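Local structure of regulatory protein RecX (Lactobacillus reuteri, 3D5L) at residues 76-79 with 80-84; 133-136 with 137-141. The protein probably modulates the activity of the recombinase RecA, as a member of the RecX family of DNA-repair regulators. All coordinates share one frame; numbering follows the deposited sequence.

Interaction 1 and interaction 2 are both local contacts at helix ends, but at opposite ends and in different three-helix domains of RecX. Residues 76-84 start helix 78-87 in the first domain, where Thr77 is the N-cap and the Asp80 carboxylate accepts from its backbone N-H. Residues 133-141 close helix 129-138 in the second domain, where a Schellman motif ends the helix and Leu136 packs on Ile141. Both are partly buried. Thr77 and Ile81 are the buried residues of interaction 1, Leu136 and Ile141 of interaction 2, while the second has more exposed residues. The two ends meet where Ser79 OG lies 2.8 Å from Lys139 O, probably a hydrogen bond between the domains.

Interaction 1: residues 76-79 with 80-84; sequences RTES and DIVKK
Thr77 and Asp80 meet at the N-terminus of helix 78-87, where Thr77 is the N-cap. Asp80 OD2 accepts a nearly straight hydrogen bond from the backbone Thr77 N, at 3.0 Å and 173°. The N-H comes from above the carboxylate plane, 40° out of it. The two side chains cross obliquely. Thr77 OG1 lies 3.1 Å from Asp80 CG, and the same OG1 is 3.0 Å from Asp80 N. It donates a hydrogen bond to Ser79 OG, whose other partner is probably Lys139 O. Asp80 CG lies anti to its own carbonyl carbon (chi1 -76°), which turns the carboxylate back over the start of the helix. There its negative charge is likely to be eased by the helix dipole.

A water donates to Asp80 OD2 at 2.8 Å and accepts from Arg76 NH1, in the plane of the guanidinium. The water thus bridges opposite charges that do not touch. Arg76 also bonds Tyr70 O and makes a cation-pi contact with the Tyr70 ring. Replacing Asp80 with an alanine would probably leave Thr77 N without its acceptor and the bridging water without its carboxylate partner.

Further in, Thr77 O accepts from Ile81 N, and Glu78 O accepts from Val82 N at 2.9 Å. Ile81 packs on Leu99 and Leu102 of helix 92-104 and on Tyr70 of helix 48-71. This ties the first turn to both of those helices. Ile81 CD1 also reaches back to Arg76 CB, at 4.0 Å.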
ATOM      1  N   ARG A  76      -0.883  -3.699  -1.940  1.00 15.84           N
ATOM      2  CA  ARG A  76      -0.224  -2.736  -1.054  1.00 13.39           C
ATOM      3  C   ARG A  76      -0.901  -1.373  -1.044  1.00 14.22           C
ATOM      4  O   ARG A  76      -1.445  -0.941  -2.060  1.00 14.74           O
ATOM      5  CB  ARG A  76       1.221  -2.471  -1.494  1.00 10.03           C
ATOM      6  CG  ARG A  76       2.004  -3.662  -1.985  1.00  9.78           C
ATOM      7  CD  ARG A  76       2.362  -4.617  -0.875  1.00  4.52           C
ATOM      8  NE  ARG A  76       3.200  -5.685  -1.393  1.00  5.55           N
ATOM      9  CZ  ARG A  76       3.687  -6.673  -0.658  1.00  8.32           C
ATOM     10  NH1 ARG A  76       3.414  -6.735   0.649  1.00  6.89           N
ATOM     11  NH2 ARG A  76       4.448  -7.599  -1.228  1.00  7.95           N
ATOM     12  N   THR A  77      -0.824  -0.690   0.098  1.00 14.39           N
ATOM     13  CA  THR A  77      -1.371   0.658   0.249  1.00 15.22           C
ATOM     14  C   THR A  77      -0.201   1.580  -0.064  1.00 16.50           C
ATOM     15  O   THR A  77       0.936   1.122  -0.246  1.00 16.79           O
ATOM     16  CB  THR A  77      -1.781   0.983   1.703  1.00 15.53           C
ATOM     17  OG1 THR A  77      -0.638   0.820   2.555  1.00 12.87           O
ATOM     18  CG2 THR A  77      -2.912   0.085   2.179  1.00 12.27           C
ATOM     19  N   GLU A  78      -0.473   2.876  -0.106  1.00 15.57           N
ATOM     20  CA  GLU A  78       0.573   3.847  -0.370  1.00 16.91           C
ATOM     21  C   GLU A  78       1.545   3.829   0.807  1.00 16.39           C
ATOM     22  O   GLU A  78       2.762   3.846   0.627  1.00 17.19           O
ATOM     23  CB  GLU A  78      -0.043   5.240  -0.525  1.00 19.10           C
ATOM     24  CG  GLU A  78       0.967   6.367  -0.504  1.00 24.83           C
ATOM     25  CD  GLU A  78       0.325   7.730  -0.695  1.00 28.13           C
ATOM     26  OE1 GLU A  78      -0.226   7.976  -1.798  1.00 28.45           O
ATOM     27  OE2 GLU A  78       0.376   8.546   0.261  1.00 28.06           O
ATOM     28  N   SER A  79       1.001   3.785   2.016  1.00 15.04           N
ATOM     29  CA  SER A  79       1.842   3.768   3.202  1.00 15.05           C
ATOM     30  C   SER A  79       2.701   2.508   3.268  1.00 14.75           C
ATOM     31  O   SER A  79       3.700   2.485   3.981  1.00 13.34           O
ATOM     32  CB  SER A  79       0.998   3.905   4.472  1.00 13.26           C
ATOM     33  OG  SER A  79       0.174   2.777   4.674  1.00 15.60           O
ATOM     34  N   ASP A  80       2.316   1.456   2.542  1.00 14.55           N
ATOM     35  CA  ASP A  80       3.130   0.238   2.527  1.00 13.77           C
ATOM     36  C   ASP A  80       4.341   0.517   1.644  1.00 13.12           C
ATOM     37  O   ASP A  80       5.460   0.115   1.954  1.00 13.36           O
ATOM     38  CB  ASP A  80       2.364  -0.958   1.951  1.00 15.68           C
ATOM     39  CG  ASP A  80       1.342  -1.534   2.919  1.00 17.00           C
ATOM     40  OD1 ASP A  80       1.520  -1.384   4.153  1.00 17.16           O
ATOM     41  OD2 ASP A  80       0.370  -2.160   2.437  1.00 15.37           O
ATOM     42  N   ILE A  81       4.102   1.214   0.537  1.00 12.11           N
ATOM     43  CA  ILE A  81       5.169   1.560  -0.390  1.00 11.33           C
ATOM     44  C   ILE A  81       6.175   2.517   0.254  1.00  9.89           C
ATOM     45  O   ILE A  81       7.380   2.332   0.118  1.00  8.29           O
ATOM     46  CB  ILE A  81       4.597   2.211  -1.649  1.00 11.42           C
ATOM     47  CG1 ILE A  81       3.625   1.247  -2.331  1.00 12.55           C
ATOM     48  CG2 ILE A  81       5.731   2.625  -2.582  1.00 13.80           C
ATOM     49  CD1 ILE A  81       4.237  -0.082  -2.720  1.00 14.64           C
ATOM     50  N   VAL A  82       5.661   3.531   0.948  1.00  9.52           N
ATOM     51  CA  VAL A  82       6.475   4.525   1.653  1.00  9.13           C
ATOM     52  C   VAL A  82       7.304   3.826   2.723  1.00 11.31           C
ATOM     53  O   VAL A  82       8.505   4.044   2.845  1.00 12.33           O
ATOM     54  CB  VAL A  82       5.578   5.578   2.352  1.00  8.10           C
ATOM     55  CG1 VAL A  82       6.386   6.419   3.313  1.00  5.81           C
ATOM     56  CG2 VAL A  82       4.912   6.461   1.311  1.00  6.87           C
ATOM     57  N   LYS A  83       6.641   2.978   3.496  1.00 12.70           N
ATOM     58  CA  LYS A  83       7.286   2.228   4.553  1.00 14.24           C
ATOM     59  C   LYS A  83       8.348   1.305   3.961  1.00 14.21           C
ATOM     60  O   LYS A  83       9.391   1.060   4.573  1.00 14.78           O
ATOM     61  CB  LYS A  83       6.221   1.434   5.309  1.00 18.34           C
ATOM     62  CG  LYS A  83       6.694   0.782   6.584  1.00 24.34           C
ATOM     63  CD  LYS A  83       5.508   0.356   7.444  1.00 28.24           C
ATOM     64  CE  LYS A  83       5.994  -0.343   8.704  1.00 32.81           C
ATOM     65  NZ  LYS A  83       6.968   0.520   9.458  1.00 36.26           N
ATOM     66  N   LYS A  84       8.087   0.814   2.752  1.00 12.69           N
ATOM     67  CA  LYS A  84       9.007  -0.080   2.060  1.00 12.09           C
ATOM     68  C   LYS A  84      10.229   0.654   1.510  1.00 10.43           C
ATOM     69  O   LYS A  84      11.339   0.143   1.562  1.00  6.61           O
ATOM     70  CB  LYS A  84       8.283  -0.772   0.907  1.00 15.78           C
ATOM     71  CG  LYS A  84       8.580  -2.252   0.786  1.00 18.02           C
ATOM     72  CD  LYS A  84       9.923  -2.565   0.180  1.00 13.20           C
ATOM     73  CE  LYS A  84      10.169  -4.076   0.273  1.00 15.95           C
ATOM     74  NZ  LYS A  84      11.432  -4.537  -0.349  1.00 11.43           N
TER
HETATM   75  O   HOH W   1       1.233  -4.803   2.133  1.00 26.39           O

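Interaction 2: residues 133-136 with 137-141; sequences RQHL and RQKGI
Leu136 and Ile141 touch through their side-chain ends, with Leu136 CD2 3.7 Å from Ile141 CD1. Their backbones are joined too: Ile141 N donates to Leu136 O at 3.1 Å. Both side chains also pack on Ala114 of helix 110-124, and Leu136 reaches Tyr117 and Ile146 as well.

This is a Schellman motif at the C-terminus of helix 129-138. Gly140 leaves the helix with positive phi (84°), where a side chain would press against the carbonyl oxygen of Lys139. Gly140 N bonds Arg137 O, inside the wider Ile141 to Leu136 bond. Lys139 N makes only weak bonds to His135 O and Leu136 O.

Arg137 lies alongside Arg133, one turn earlier, and both point the same way. Arg133 CD sits over the centre of one face of the Arg137 guanidinium, 3.9 Å from Arg137 CZ. The contact is aliphatic carbon on a flat cation; the two guanidinium planes are 60° apart and do not stack. The Arg137 chain runs extended from CG to NE, which carries its head to Glu143 of the next helix for a salt bridge. That carboxylate would probably offset some of the like charge of the pair. On another side of the helix, Lys139 CE lies obliquely against the His135 ring, 3.2 Å from His135 NE2. That ring also meets the Tyr117 ring, the planes about 5° apart.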
ATOM      1  N   ARG A 133     -12.761   1.703  10.531  1.00 12.81           N
ATOM      2  CA  ARG A 133     -12.394   3.094  10.274  1.00 15.28           C
ATOM      3  C   ARG A 133     -11.068   3.441  10.950  1.00 15.99           C
ATOM      4  O   ARG A 133     -10.213   4.117  10.376  1.00 18.21           O
ATOM      5  CB  ARG A 133     -13.492   4.038  10.788  1.00 16.15           C
ATOM      6  CG  ARG A 133     -13.313   5.508  10.378  1.00 18.23           C
ATOM      7  CD  ARG A 133     -14.405   6.412  10.975  1.00 19.90           C
ATOM      8  NE  ARG A 133     -15.749   5.967  10.632  1.00 23.15           N
ATOM      9  CZ  ARG A 133     -16.660   5.587  11.529  1.00 27.75           C
ATOM     10  NH1 ARG A 133     -16.362   5.606  12.829  1.00 27.62           N
ATOM     11  NH2 ARG A 133     -17.867   5.178  11.132  1.00 23.88           N
ATOM     12  N   GLN A 134     -10.911   2.978  12.178  1.00 16.69           N
ATOM     13  CA  GLN A 134      -9.700   3.225  12.931  1.00 17.70           C
ATOM     14  C   GLN A 134      -8.509   2.530  12.279  1.00 16.45           C
ATOM     15  O   GLN A 134      -7.421   3.089  12.216  1.00 14.88           O
ATOM     16  CB  GLN A 134      -9.879   2.729  14.367  1.00 21.06           C
ATOM     17  CG  GLN A 134      -8.635   2.854  15.223  1.00 26.62           C
ATOM     18  CD  GLN A 134      -8.898   2.521  16.682  1.00 30.59           C
ATOM     19  OE1 GLN A 134      -9.355   1.421  17.013  1.00 31.04           O
ATOM     20  NE2 GLN A 134      -8.597   3.472  17.566  1.00 31.60           N
ATOM     21  N   HIS A 135      -8.716   1.313  11.786  1.00 16.97           N
ATOM     22  CA  HIS A 135      -7.632   0.570  11.151  1.00 17.22           C
ATOM     23  C   HIS A 135      -7.193   1.197   9.827  1.00 16.30           C
ATOM     24  O   HIS A 135      -6.004   1.244   9.524  1.00 18.32           O
ATOM     25  CB  HIS A 135      -8.054  -0.874  10.898  1.00 21.85           C
ATOM     26  CG  HIS A 135      -6.946  -1.747  10.407  1.00 26.87           C
ATOM     27  ND1 HIS A 135      -6.116  -2.445  11.256  1.00 30.26           N
ATOM     28  CD2 HIS A 135      -6.500  -2.002   9.150  1.00 29.87           C
ATOM     29  CE1 HIS A 135      -5.208  -3.095  10.547  1.00 31.51           C
ATOM     30  NE2 HIS A 135      -5.419  -2.841   9.267  1.00 30.99           N
ATOM     31  N   LEU A 136      -8.149   1.671   9.036  1.00 13.42           N
ATOM     32  CA  LEU A 136      -7.820   2.287   7.756  1.00 11.06           C
ATOM     33  C   LEU A 136      -7.184   3.665   7.927  1.00 10.94           C
ATOM     34  O   LEU A 136      -6.387   4.085   7.091  1.00 10.05           O
ATOM     35  CB  LEU A 136      -9.069   2.355   6.868  1.00  7.92           C
ATOM     36  CG  LEU A 136      -9.528   0.956   6.419  1.00  9.92           C
ATOM     37  CD1 LEU A 136     -10.905   1.027   5.767  1.00  9.76           C
ATOM     38  CD2 LEU A 136      -8.488   0.353   5.463  1.00  8.96           C
ATOM     39  N   ARG A 137      -7.535   4.370   9.001  1.00 11.40           N
ATOM     40  CA  ARG A 137      -6.936   5.675   9.268  1.00 14.73           C
ATOM     41  C   ARG A 137      -5.450   5.420   9.529  1.00 15.10           C
ATOM     42  O   ARG A 137      -4.594   6.172   9.066  1.00 15.80           O
ATOM     43  CB  ARG A 137      -7.562   6.339  10.505  1.00 15.41           C
ATOM     44  CG  ARG A 137      -8.820   7.158  10.242  1.00 17.11           C
ATOM     45  CD  ARG A 137      -9.522   7.534  11.557  1.00 18.64           C
ATOM     46  NE  ARG A 137     -10.599   8.500  11.356  1.00 19.30           N
ATOM     47  CZ  ARG A 137     -11.537   8.794  12.257  1.00 21.88           C
ATOM     48  NH1 ARG A 137     -11.549   8.193  13.444  1.00 20.37           N
ATOM     49  NH2 ARG A 137     -12.460   9.706  11.973  1.00 18.58           N
ATOM     50  N   GLN A 138      -5.150   4.341  10.247  1.00 15.41           N
ATOM     51  CA  GLN A 138      -3.760   3.986  10.557  1.00 19.24           C
ATOM     52  C   GLN A 138      -2.975   3.540   9.325  1.00 17.71           C
ATOM     53  O   GLN A 138      -1.751   3.610   9.309  1.00 19.19           O
ATOM     54  CB  GLN A 138      -3.706   2.874  11.616  1.00 22.15           C
ATOM     55  CG  GLN A 138      -4.232   3.261  12.999  1.00 28.66           C
ATOM     56  CD  GLN A 138      -4.060   2.136  14.033  1.00 35.39           C
ATOM     57  OE1 GLN A 138      -2.933   1.733  14.355  1.00 37.05           O
ATOM     58  NE2 GLN A 138      -5.180   1.627  14.555  1.00 36.18           N
ATOM     59  N   LYS A 139      -3.682   3.071   8.299  1.00 18.81           N
ATOM     60  CA  LYS A 139      -3.060   2.623   7.054  1.00 17.55           C
ATOM     61  C   LYS A 139      -2.831   3.817   6.125  1.00 15.95           C
ATOM     62  O   LYS A 139      -2.427   3.654   4.968  1.00 14.71           O
ATOM     63  CB  LYS A 139      -3.951   1.592   6.353  1.00 20.67           C
ATOM     64  CG  LYS A 139      -4.026   0.242   7.033  1.00 22.60           C
ATOM     65  CD  LYS A 139      -2.715  -0.527   6.893  1.00 29.49           C
ATOM     66  CE  LYS A 139      -2.829  -1.911   7.541  1.00 35.21           C
ATOM     67  NZ  LYS A 139      -1.660  -2.799   7.264  1.00 38.78           N
ATOM     68  N   GLY A 140      -3.121   5.011   6.639  1.00 13.86           N
ATOM     69  CA  GLY A 140      -2.918   6.235   5.882  1.00 13.87           C
ATOM     70  C   GLY A 140      -4.007   6.665   4.913  1.00 13.92           C
ATOM     71  O   GLY A 140      -3.776   7.537   4.070  1.00 13.29           O
ATOM     72  N   ILE A 141      -5.195   6.081   5.036  1.00 13.27           N
ATOM     73  CA  ILE A 141      -6.298   6.389   4.133  1.00 11.67           C
ATOM     74  C   ILE A 141      -7.192   7.551   4.597  1.00 11.57           C
ATOM     75  O   ILE A 141      -7.579   7.628   5.761  1.00 12.10           O
ATOM     76  CB  ILE A 141      -7.136   5.114   3.905  1.00 13.32           C
ATOM     77  CG1 ILE A 141      -6.180   3.945   3.606  1.00 16.11           C
ATOM     78  CG2 ILE A 141      -8.116   5.315   2.743  1.00 12.63           C
ATOM     79  CD1 ILE A 141      -6.849   2.684   3.071  1.00 16.63           C
TER